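Local coordinates for putative vitamin-B12 independent methionine synthase family protein (Listeria monocytogenes, PDB 1YPX), which probably acts as a zinc-dependent methyltransferase of the cobalamin-independent methionine synthase family, passing a methyl group from a folate to homocysteine, at residues W71-V82 with I105-F116. Sequence-based numbering, arbitrary orientation.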
loop_
_atom_site.group_PDB
_atom_site.type_symbol
_atom_site.label_atom_id
_atom_site.label_comp_id
_atom_site.label_asym_id
_atom_site.label_seq_id
_atom_site.Cartn_x
_atom_site.Cartn_y
_atom_site.Cartn_z
ATOM N N TRP A 71 0.782 -9.257 4.443
ATOM C CA TRP A 71 1.191 -7.895 4.790
ATOM C C TRP A 71 0.070 -7.058 5.411
ATOM O O TRP A 71 -0.297 -6.017 4.870
ATOM C CB TRP A 71 1.728 -7.167 3.548
ATOM C CG TRP A 71 3.184 -7.401 3.257
ATOM C CD1 TRP A 71 4.015 -6.576 2.547
ATOM C CD2 TRP A 71 4.009 -8.470 3.749
ATOM N NE1 TRP A 71 5.305 -7.052 2.578
ATOM C CE2 TRP A 71 5.334 -8.210 3.310
ATOM C CE3 TRP A 71 3.763 -9.618 4.521
ATOM C CZ2 TRP A 71 6.408 -9.053 3.625
ATOM C CZ3 TRP A 71 4.838 -10.458 4.834
ATOM C CH2 TRP A 71 6.143 -10.166 4.384
ATOM N N HIS A 72 -0.470 -7.492 6.541
ATOM C CA HIS A 72 -1.540 -6.728 7.174
ATOM C C HIS A 72 -1.679 -7.095 8.627
ATOM O O HIS A 72 -1.090 -6.466 9.495
ATOM C CB HIS A 72 -2.883 -6.967 6.463
ATOM C CG HIS A 72 -4.076 -6.484 7.238
ATOM N ND1 HIS A 72 -4.150 -5.219 7.781
ATOM C CD2 HIS A 72 -5.246 -7.094 7.551
ATOM C CE1 HIS A 72 -5.310 -5.070 8.393
ATOM N NE2 HIS A 72 -5.994 -6.192 8.269
ATOM N N PHE A 73 -2.477 -8.118 8.884
ATOM C CA PHE A 73 -2.689 -8.573 10.236
ATOM C C PHE A 73 -1.408 -9.222 10.740
ATOM O O PHE A 73 -1.205 -9.316 11.945
ATOM C CB PHE A 73 -3.858 -9.554 10.272
ATOM C CG PHE A 73 -3.622 -10.810 9.485
ATOM C CD1 PHE A 73 -2.863 -11.856 10.023
ATOM C CD2 PHE A 73 -4.170 -10.959 8.213
ATOM C CE1 PHE A 73 -2.658 -13.027 9.311
ATOM C CE2 PHE A 73 -3.973 -12.125 7.495
ATOM C CZ PHE A 73 -3.214 -13.165 8.046
ATOM N N ASP A 74 -0.555 -9.678 9.817
ATOM C CA ASP A 74 0.735 -10.282 10.175
ATOM C C ASP A 74 1.648 -9.163 10.668
ATOM O O ASP A 74 2.468 -9.356 11.567
ATOM C CB ASP A 74 1.409 -10.953 8.968
ATOM C CG ASP A 74 0.961 -12.387 8.761
ATOM O OD1 ASP A 74 1.273 -13.265 9.610
ATOM O OD2 ASP A 74 0.286 -12.643 7.740
ATOM N N PHE A 75 1.510 -7.993 10.058
ATOM C CA PHE A 75 2.312 -6.867 10.454
ATOM C C PHE A 75 1.841 -6.368 11.805
ATOM O O PHE A 75 2.650 -6.057 12.683
ATOM C CB PHE A 75 2.215 -5.734 9.434
ATOM C CG PHE A 75 2.930 -4.486 9.866
ATOM C CD1 PHE A 75 2.280 -3.517 10.620
ATOM C CD2 PHE A 75 4.279 -4.312 9.576
ATOM C CE1 PHE A 75 2.962 -2.392 11.084
ATOM C CE2 PHE A 75 4.975 -3.192 10.033
ATOM C CZ PHE A 75 4.313 -2.234 10.787
ATOM N N LEU A 76 0.527 -6.291 11.970
ATOM C CA LEU A 76 -0.047 -5.799 13.220
ATOM C C LEU A 76 0.138 -6.742 14.413
ATOM O O LEU A 76 0.595 -6.320 15.487
ATOM C CB LEU A 76 -1.532 -5.493 13.023
ATOM C CG LEU A 76 -1.824 -4.334 12.066
ATOM C CD1 LEU A 76 -3.295 -4.355 11.683
ATOM C CD2 LEU A 76 -1.439 -3.003 12.725
ATOM N N GLU A 77 -0.215 -8.011 14.226
ATOM C CA GLU A 77 -0.079 -8.993 15.294
ATOM C C GLU A 77 1.377 -9.115 15.747
ATOM O O GLU A 77 1.664 -9.758 16.755
ATOM C CB GLU A 77 -0.585 -10.366 14.846
ATOM C CG GLU A 77 0.353 -11.091 13.900
ATOM C CD GLU A 77 0.043 -12.575 13.797
ATOM O OE1 GLU A 77 0.040 -13.253 14.855
ATOM O OE2 GLU A 77 -0.185 -13.065 12.664
ATOM N N ASN A 78 2.292 -8.507 14.997
ATOM C CA ASN A 78 3.704 -8.546 15.347
ATOM C C ASN A 78 4.139 -7.261 16.020
ATOM O O ASN A 78 5.316 -6.947 16.083
ATOM C CB ASN A 78 4.570 -8.798 14.117
ATOM C CG ASN A 78 4.724 -10.263 13.814
ATOM O OD1 ASN A 78 4.198 -10.753 12.826
ATOM N ND2 ASN A 78 5.442 -10.975 14.673
ATOM N N LEU A 79 3.175 -6.506 16.504
ATOM C CA LEU A 79 3.469 -5.284 17.215
ATOM C C LEU A 79 3.200 -5.637 18.679
ATOM O O LEU A 79 2.222 -6.328 18.985
ATOM C CB LEU A 79 2.533 -4.164 16.754
ATOM C CG LEU A 79 2.755 -3.602 15.350
ATOM C CD1 LEU A 79 1.591 -2.686 14.976
ATOM C CD2 LEU A 79 4.092 -2.822 15.295
ATOM N N ASP A 80 4.073 -5.181 19.571
ATOM C CA ASP A 80 3.914 -5.440 21.000
ATOM C C ASP A 80 2.551 -4.880 21.427
ATOM O O ASP A 80 2.132 -3.827 20.951
ATOM C CB ASP A 80 5.063 -4.772 21.789
ATOM C CG ASP A 80 4.905 -4.899 23.323
ATOM O OD1 ASP A 80 3.950 -4.302 23.890
ATOM O OD2 ASP A 80 5.744 -5.583 23.972
ATOM N N GLY A 81 1.855 -5.609 22.301
ATOM C CA GLY A 81 0.556 -5.173 22.781
ATOM C C GLY A 81 -0.600 -5.602 21.897
ATOM O O GLY A 81 -1.759 -5.308 22.202
ATOM N N VAL A 82 -0.284 -6.292 20.802
ATOM C CA VAL A 82 -1.285 -6.769 19.836
ATOM C C VAL A 82 -1.070 -8.259 19.586
ATOM O O VAL A 82 0.060 -8.747 19.644
ATOM C CB VAL A 82 -1.159 -6.055 18.461
ATOM C CG1 VAL A 82 -2.285 -6.498 17.540
ATOM C CG2 VAL A 82 -1.159 -4.553 18.641
ATOM N N ILE A 105 -6.008 -5.805 20.991
ATOM C CA ILE A 105 -4.989 -4.956 21.588
ATOM C C ILE A 105 -5.126 -5.229 23.070
ATOM O O ILE A 105 -6.083 -4.767 23.690
ATOM C CB ILE A 105 -5.242 -3.449 21.341
ATOM C CG1 ILE A 105 -5.069 -3.112 19.863
ATOM C CG2 ILE A 105 -4.288 -2.620 22.174
ATOM C CD1 ILE A 105 -6.263 -3.481 19.028
ATOM N N THR A 106 -4.189 -5.993 23.631
ATOM C CA THR A 106 -4.236 -6.351 25.052
ATOM C C THR A 106 -3.125 -5.751 25.889
ATOM O O THR A 106 -3.032 -6.031 27.083
ATOM C CB THR A 106 -4.157 -7.873 25.270
ATOM O OG1 THR A 106 -2.888 -8.353 24.808
ATOM C CG2 THR A 106 -5.279 -8.588 24.531
ATOM N N GLY A 107 -2.277 -4.937 25.281
ATOM C CA GLY A 107 -1.198 -4.342 26.041
ATOM C C GLY A 107 -0.729 -3.088 25.355
ATOM O O GLY A 107 -1.221 -2.764 24.281
ATOM N N PRO A 108 0.224 -2.363 25.942
ATOM C CA PRO A 108 0.761 -1.125 25.376
ATOM C C PRO A 108 1.429 -1.322 24.005
ATOM O O PRO A 108 2.393 -2.070 23.885
ATOM C CB PRO A 108 1.738 -0.661 26.458
ATOM C CG PRO A 108 2.225 -1.955 27.038
ATOM C CD PRO A 108 0.938 -2.728 27.176
ATOM N N ILE A 109 0.900 -0.641 22.987
ATOM C CA ILE A 109 1.397 -0.715 21.608
ATOM C C ILE A 109 2.875 -0.336 21.496
ATOM O O ILE A 109 3.303 0.691 22.026
ATOM C CB ILE A 109 0.614 0.250 20.656
ATOM C CG1 ILE A 109 -0.908 0.066 20.805
ATOM C CG2 ILE A 109 1.034 0.005 19.218
ATOM C CD1 ILE A 109 -1.441 -1.280 20.316
ATOM N N ASP A 110 3.655 -1.148 20.787
ATOM C CA ASP A 110 5.061 -0.835 20.624
ATOM C C ASP A 110 5.717 -1.628 19.507
ATOM O O ASP A 110 5.161 -2.604 19.006
ATOM C CB ASP A 110 5.799 -1.053 21.946
ATOM C CG ASP A 110 7.192 -0.440 21.945
ATOM O OD1 ASP A 110 7.422 0.550 21.217
ATOM O OD2 ASP A 110 8.056 -0.935 22.689
ATOM N N PHE A 111 6.905 -1.189 19.110
ATOM C CA PHE A 111 7.643 -1.845 18.050
ATOM C C PHE A 111 9.066 -2.079 18.540
ATOM O O PHE A 111 9.682 -1.191 19.125
ATOM C CB PHE A 111 7.635 -0.958 16.798
ATOM C CG PHE A 111 8.348 -1.556 15.618
ATOM C CD1 PHE A 111 9.727 -1.783 15.657
ATOM C CD2 PHE A 111 7.649 -1.887 14.468
ATOM C CE1 PHE A 111 10.398 -2.332 14.573
ATOM C CE2 PHE A 111 8.307 -2.434 13.379
ATOM C CZ PHE A 111 9.693 -2.660 13.431
ATOM N N THR A 112 9.585 -3.275 18.297
ATOM C CA THR A 112 10.938 -3.605 18.719
ATOM C C THR A 112 11.645 -4.412 17.655
ATOM O O THR A 112 12.630 -3.971 17.061
ATOM C CB THR A 112 10.925 -4.436 20.003
ATOM O OG1 THR A 112 10.433 -3.635 21.080
ATOM C CG2 THR A 112 12.323 -4.929 20.327
ATOM N N THR A 113 11.142 -5.613 17.430
ATOM C CA THR A 113 11.715 -6.492 16.434
ATOM C C THR A 113 10.578 -7.105 15.643
ATOM O O THR A 113 9.861 -7.973 16.142
ATOM C CB THR A 113 12.519 -7.604 17.097
ATOM O OG1 THR A 113 11.721 -8.218 18.121
ATOM C CG2 THR A 113 13.795 -7.041 17.705
ATOM N N HIS A 114 10.408 -6.643 14.411
ATOM C CA HIS A 114 9.352 -7.150 13.545
ATOM C C HIS A 114 9.969 -8.038 12.463
ATOM O O HIS A 114 11.100 -7.813 12.039
ATOM C CB HIS A 114 8.596 -5.971 12.915
ATOM C CG HIS A 114 7.198 -6.302 12.491
ATOM N ND1 HIS A 114 6.912 -7.021 11.350
ATOM C CD2 HIS A 114 6.003 -5.998 13.052
ATOM C CE1 HIS A 114 5.602 -7.143 11.227
ATOM N NE2 HIS A 114 5.029 -6.533 12.245
ATOM N N PRO A 115 9.246 -9.085 12.032
ATOM C CA PRO A 115 9.717 -10.013 10.994
ATOM C C PRO A 115 9.785 -9.361 9.610
ATOM O O PRO A 115 10.500 -9.836 8.724
ATOM C CB PRO A 115 8.682 -11.131 11.032
ATOM C CG PRO A 115 8.195 -11.087 12.423
ATOM C CD PRO A 115 8.051 -9.628 12.693
ATOM N N PHE A 116 9.030 -8.281 9.427
ATOM C CA PHE A 116 9.006 -7.573 8.158
ATOM C C PHE A 116 10.334 -6.918 7.818
ATOM O O PHE A 116 10.567 -6.569 6.670
ATOM C CB PHE A 116 7.891 -6.518 8.169
ATOM C CG PHE A 116 6.529 -7.068 7.859
ATOM C CD1 PHE A 116 6.169 -8.343 8.278
ATOM C CD2 PHE A 116 5.594 -6.292 7.172
ATOM C CE1 PHE A 116 4.894 -8.851 8.022
ATOM C CE2 PHE A 116 4.308 -6.778 6.904
ATOM C CZ PHE A 116 3.959 -8.058 7.329
HETATM O O HOH W 1 7.621 -5.466 18.259
#
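Phe116 slots between Trp71 and Phe75 in an aromatic cluster, completed by His114, beside strand 132-138 of the TIM-barrel-like catalytic domain. Its ring lies face to face on the six-membered ring of Trp71, centroids 3.9 Å apart and planes 30° apart, while the edge of Phe75 is turned toward the face of Phe116, offset from its centre. Phe75, its CG swung opposite the backbone N (chi1 175°), also forms an offset stack with His114, whose opposite face carries CB of Asn78. His114 NE2 points at Phe75 O, though the modelled 2.5 Å is too short to be taken at face value. His114 ND1 accepts from Phe116 N (3.1 Å) in the ring plane, a capping bond at the start of helix 116-127 that orients the imidazole.

Farther along, 79-82 makes a type II turn against the corner at Gly107. Asp80 and Asp110 form an antiparallel hydrogen-bonded pair, with Asp80 N to Asp110 O at 2.9 Å; Lys171 of helix 158-178 forms a salt bridge with Asp110. On the buried side, Val82 CG2 meets Ile109 CD1 at 3.7 Å. Gly81 O accepts from both Thr106 N (2.9 Å) and Gly107 N (3.1 Å), which approach from the same face of its carbonyl plane.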